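Local coordinates for endopolygalacturonase (Chondrostereum purpureum, PDB 1K5C), which probably hydrolyses the alpha-1,4-galacturonosyl linkages within polygalacturonate, at residues 19-33 / 42-56. Numbering follows the deposited sequence.
Sequences AVTLNGFTVPAGNTL and TVTMAGDITFAKTTL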
# COMPACT_ATOMS: atom_id res chain seq x y z
N ALA A 19 4.17 -28.77 -6.09
CA ALA A 19 2.74 -28.42 -6.08
C ALA A 19 2.29 -28.59 -4.64
O ALA A 19 2.19 -29.71 -4.11
CB ALA A 19 1.95 -29.33 -7.00
N VAL A 20 2.02 -27.48 -3.96
CA VAL A 20 1.59 -27.46 -2.57
C VAL A 20 0.10 -27.08 -2.54
O VAL A 20 -0.27 -26.12 -3.26
CB VAL A 20 2.41 -26.44 -1.77
CG1 VAL A 20 1.89 -26.27 -0.33
CG2 VAL A 20 3.87 -26.88 -1.74
N THR A 21 -0.70 -27.78 -1.78
CA THR A 21 -2.08 -27.40 -1.56
C THR A 21 -2.22 -26.87 -0.15
O THR A 21 -1.85 -27.56 0.79
CB THR A 21 -3.02 -28.61 -1.75
OG1 THR A 21 -2.82 -29.11 -3.08
CG2 THR A 21 -4.47 -28.17 -1.62
N LEU A 22 -2.72 -25.65 -0.04
CA LEU A 22 -2.91 -25.02 1.26
C LEU A 22 -4.40 -25.18 1.57
O LEU A 22 -5.24 -24.47 1.00
CB LEU A 22 -2.40 -23.56 1.16
CG LEU A 22 -2.56 -22.72 2.41
CD1 LEU A 22 -1.80 -23.32 3.56
CD2 LEU A 22 -1.98 -21.33 1.98
N ASN A 23 -4.73 -26.13 2.46
CA ASN A 23 -6.12 -26.32 2.85
C ASN A 23 -6.57 -25.20 3.82
O ASN A 23 -5.78 -24.41 4.32
CB ASN A 23 -6.33 -27.70 3.45
CG ASN A 23 -6.49 -28.83 2.47
OD1 ASN A 23 -6.31 -28.61 1.30
ND2 ASN A 23 -6.89 -30.03 2.93
N GLY A 24 -7.88 -25.14 4.01
CA GLY A 24 -8.48 -24.20 5.02
C GLY A 24 -8.34 -24.82 6.42
O GLY A 24 -8.43 -26.02 6.63
N PHE A 25 -8.06 -23.92 7.38
CA PHE A 25 -7.92 -24.28 8.80
C PHE A 25 -7.83 -23.00 9.59
O PHE A 25 -7.75 -21.90 9.03
CB PHE A 25 -6.71 -25.21 9.09
CG PHE A 25 -5.37 -24.71 8.61
CD1 PHE A 25 -4.52 -23.97 9.46
CD2 PHE A 25 -4.93 -25.02 7.34
CE1 PHE A 25 -3.27 -23.57 9.01
CE2 PHE A 25 -3.70 -24.60 6.86
CZ PHE A 25 -2.88 -23.88 7.71
N THR A 26 -7.87 -23.15 10.93
CA THR A 26 -7.61 -22.03 11.83
C THR A 26 -6.17 -22.05 12.28
O THR A 26 -5.65 -23.11 12.69
CB THR A 26 -8.52 -22.10 13.04
OG1 THR A 26 -9.86 -21.94 12.57
CG2 THR A 26 -8.21 -21.01 14.05
N VAL A 27 -5.50 -20.89 12.25
CA VAL A 27 -4.21 -20.69 12.89
C VAL A 27 -4.50 -20.36 14.36
O VAL A 27 -5.08 -19.29 14.64
CB VAL A 27 -3.43 -19.57 12.19
CG1 VAL A 27 -2.16 -19.23 12.97
CG2 VAL A 27 -3.14 -19.97 10.75
N PRO A 28 -4.14 -21.24 15.28
CA PRO A 28 -4.53 -21.02 16.69
C PRO A 28 -3.80 -19.85 17.26
O PRO A 28 -2.72 -19.46 16.84
CB PRO A 28 -4.12 -22.35 17.40
CG PRO A 28 -3.97 -23.34 16.29
CD PRO A 28 -3.47 -22.56 15.09
N ALA A 29 -4.38 -19.34 18.38
CA ALA A 29 -3.72 -18.32 19.19
C ALA A 29 -2.26 -18.72 19.45
O ALA A 29 -2.01 -19.88 19.80
CB ALA A 29 -4.47 -18.14 20.49
N GLY A 30 -1.35 -17.76 19.37
CA GLY A 30 0.04 -18.02 19.74
C GLY A 30 0.83 -18.72 18.66
O GLY A 30 1.98 -19.13 18.88
N ASN A 31 0.27 -18.88 17.43
CA ASN A 31 0.99 -19.54 16.32
C ASN A 31 1.05 -18.64 15.10
O ASN A 31 0.24 -17.73 14.94
CB ASN A 31 0.22 -20.82 15.92
CG ASN A 31 0.40 -21.88 16.98
OD1 ASN A 31 1.25 -22.72 16.85
ND2 ASN A 31 -0.37 -21.84 18.07
N THR A 32 2.03 -18.93 14.24
CA THR A 32 2.07 -18.27 12.94
C THR A 32 2.13 -19.32 11.85
O THR A 32 2.45 -20.50 12.12
CB THR A 32 3.23 -17.29 12.80
OG1 THR A 32 4.42 -18.08 12.94
CG2 THR A 32 3.20 -16.20 13.84
N LEU A 33 1.82 -18.90 10.63
CA LEU A 33 1.82 -19.79 9.43
C LEU A 33 2.93 -19.30 8.54
O LEU A 33 2.86 -18.21 8.01
CB LEU A 33 0.45 -19.74 8.78
CG LEU A 33 0.35 -20.58 7.47
CD1 LEU A 33 0.71 -22.05 7.75
CD2 LEU A 33 -1.05 -20.48 6.90
N THR A 42 4.30 -24.14 -7.19
CA THR A 42 2.92 -23.61 -7.21
C THR A 42 2.30 -23.94 -5.87
O THR A 42 2.31 -25.10 -5.43
CB THR A 42 2.14 -24.26 -8.33
OG1 THR A 42 2.71 -23.87 -9.62
CG2 THR A 42 0.65 -23.81 -8.36
N VAL A 43 1.72 -22.92 -5.22
CA VAL A 43 0.98 -23.08 -3.97
C VAL A 43 -0.44 -22.68 -4.27
O VAL A 43 -0.70 -21.54 -4.69
CB VAL A 43 1.57 -22.18 -2.90
CG1 VAL A 43 0.76 -22.31 -1.59
CG2 VAL A 43 3.07 -22.47 -2.68
N THR A 44 -1.40 -23.62 -4.12
CA THR A 44 -2.78 -23.39 -4.43
C THR A 44 -3.61 -23.44 -3.17
O THR A 44 -3.55 -24.45 -2.44
CB THR A 44 -3.31 -24.46 -5.42
OG1 THR A 44 -2.48 -24.44 -6.61
CG2 THR A 44 -4.76 -24.20 -5.85
N MET A 45 -4.38 -22.39 -2.90
CA MET A 45 -5.29 -22.41 -1.77
C MET A 45 -6.55 -23.17 -2.08
O MET A 45 -7.17 -22.96 -3.15
CB MET A 45 -5.73 -20.98 -1.39
CG MET A 45 -4.75 -20.16 -0.72
SD MET A 45 -5.38 -18.63 -0.07
CE MET A 45 -5.95 -18.87 1.63
N ALA A 46 -6.95 -24.03 -1.15
CA ALA A 46 -8.16 -24.87 -1.33
C ALA A 46 -9.17 -24.59 -0.24
O ALA A 46 -10.23 -25.25 -0.24
CB ALA A 46 -7.78 -26.36 -1.31
N GLY A 47 -8.91 -23.67 0.67
CA GLY A 47 -9.86 -23.27 1.71
C GLY A 47 -9.42 -21.95 2.31
O GLY A 47 -8.38 -21.41 1.95
N ASP A 48 -10.29 -21.43 3.19
CA ASP A 48 -10.01 -20.17 3.87
C ASP A 48 -9.21 -20.44 5.15
O ASP A 48 -9.42 -21.46 5.84
CB ASP A 48 -11.32 -19.50 4.23
CG ASP A 48 -12.18 -19.11 3.04
OD1 ASP A 48 -11.65 -18.98 1.91
OD2 ASP A 48 -13.40 -18.88 3.28
N ILE A 49 -8.32 -19.50 5.49
CA ILE A 49 -7.50 -19.62 6.71
C ILE A 49 -7.90 -18.51 7.66
O ILE A 49 -7.82 -17.33 7.32
CB ILE A 49 -6.00 -19.61 6.36
CG1 ILE A 49 -5.68 -20.83 5.44
CG2 ILE A 49 -5.17 -19.69 7.64
CD1 ILE A 49 -4.32 -20.84 4.88
N THR A 50 -8.38 -18.91 8.82
CA THR A 50 -8.87 -17.97 9.85
C THR A 50 -7.87 -17.90 10.98
O THR A 50 -7.37 -18.94 11.44
CB THR A 50 -10.26 -18.43 10.35
OG1 THR A 50 -11.17 -18.43 9.24
CG2 THR A 50 -10.82 -17.50 11.43
N PHE A 51 -7.58 -16.69 11.47
CA PHE A 51 -6.56 -16.51 12.52
C PHE A 51 -7.28 -16.15 13.82
O PHE A 51 -7.89 -15.07 13.97
CB PHE A 51 -5.61 -15.39 12.11
CG PHE A 51 -4.74 -15.80 10.95
CD1 PHE A 51 -5.25 -15.91 9.63
CD2 PHE A 51 -3.37 -16.09 11.15
CE1 PHE A 51 -4.45 -16.31 8.59
CE2 PHE A 51 -2.56 -16.45 10.07
CZ PHE A 51 -3.11 -16.57 8.79
N ALA A 52 -7.25 -17.09 14.78
CA ALA A 52 -7.86 -16.83 16.09
C ALA A 52 -7.21 -15.62 16.72
O ALA A 52 -6.02 -15.32 16.50
CB ALA A 52 -7.69 -18.09 16.98
N LYS A 53 -7.96 -14.93 17.60
CA LYS A 53 -7.40 -13.75 18.27
C LYS A 53 -6.11 -14.15 19.00
O LYS A 53 -6.05 -15.14 19.74
CB LYS A 53 -8.40 -13.14 19.25
CG LYS A 53 -7.93 -11.76 19.72
CD LYS A 53 -8.94 -11.03 20.56
CE LYS A 53 -8.40 -9.67 21.02
NZ LYS A 53 -9.41 -8.92 21.82
N THR A 54 -5.07 -13.34 18.80
CA THR A 54 -3.72 -13.68 19.23
C THR A 54 -3.05 -12.49 19.89
O THR A 54 -3.39 -11.33 19.62
CB THR A 54 -2.91 -14.18 18.02
OG1 THR A 54 -1.68 -14.74 18.51
CG2 THR A 54 -2.63 -13.09 16.99
N THR A 55 -2.06 -12.79 20.72
CA THR A 55 -1.22 -11.77 21.35
C THR A 55 0.10 -11.62 20.62
O THR A 55 0.88 -10.70 21.00
CB THR A 55 -0.98 -12.05 22.86
OG1 THR A 55 -0.15 -13.24 22.97
CG2 THR A 55 -2.26 -12.23 23.59
N LEU A 56 0.42 -12.45 19.64
CA LEU A 56 1.67 -12.32 18.92
C LEU A 56 1.80 -11.05 18.12
O LEU A 56 0.78 -10.53 17.59
CB LEU A 56 1.87 -13.49 17.94
CG LEU A 56 1.94 -14.88 18.55
CD1 LEU A 56 2.21 -15.90 17.45
CD2 LEU A 56 2.98 -14.98 19.65
O HOH W 1 -0.57 -26.38 -6.27
O HOH W 2 -3.96 -16.65 15.21
O HOH W 3 -1.49 -16.23 16.34
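With CG1 trailing from CB beside the backbone N (chi1 -61°) and the chain then extended, I49 carries CD1 against the branch of L22, whose CG stands opposite its own backbone N (chi1 177°); CD1 comes within 3.6 Å of L22 CG, the two side chains crossing at about a right angle. The pair meets diagonally across a bend inside a right-handed parallel beta-helix, the fold of family 28, whose successive coils stack like on like: V20 over V43, T21 over T44, T26 over T50. Strands 19-22 and 42-45 run parallel, held by four nearly straight backbone hydrogen bonds, the last from A46 N just beyond the strand. At the bend the register slips by one residue, since 42-56 spends an extra residue between its strands. Pairing resumes with a weak bond from F25 N to D48 O and continues through T50 N to F25 O, V27 N to T50 O and A52 N to V27 O. Around this corner the apolar side chains line the interior. L33 CD2 adds to the same cluster, 3.9 Å from I49 CD1, and I49 CG1 lies over one face of the F25 ring. Further along, V27 sets CG2 over a face of the F51 ring in a CH-pi contact, 4.0 Å from the ring centroid; F100 meets that ring edge-to-face. The threonines point to the other side of the sheet, where a water links V20 O to T44 OG1. Beyond the strands, a type II turn from P28 to N31 places G30, at positive phi, against the next coil: its N donates to T54 OG1 at 3.2 Å, and L56 CD1 rests 3.4 Å from G30 C.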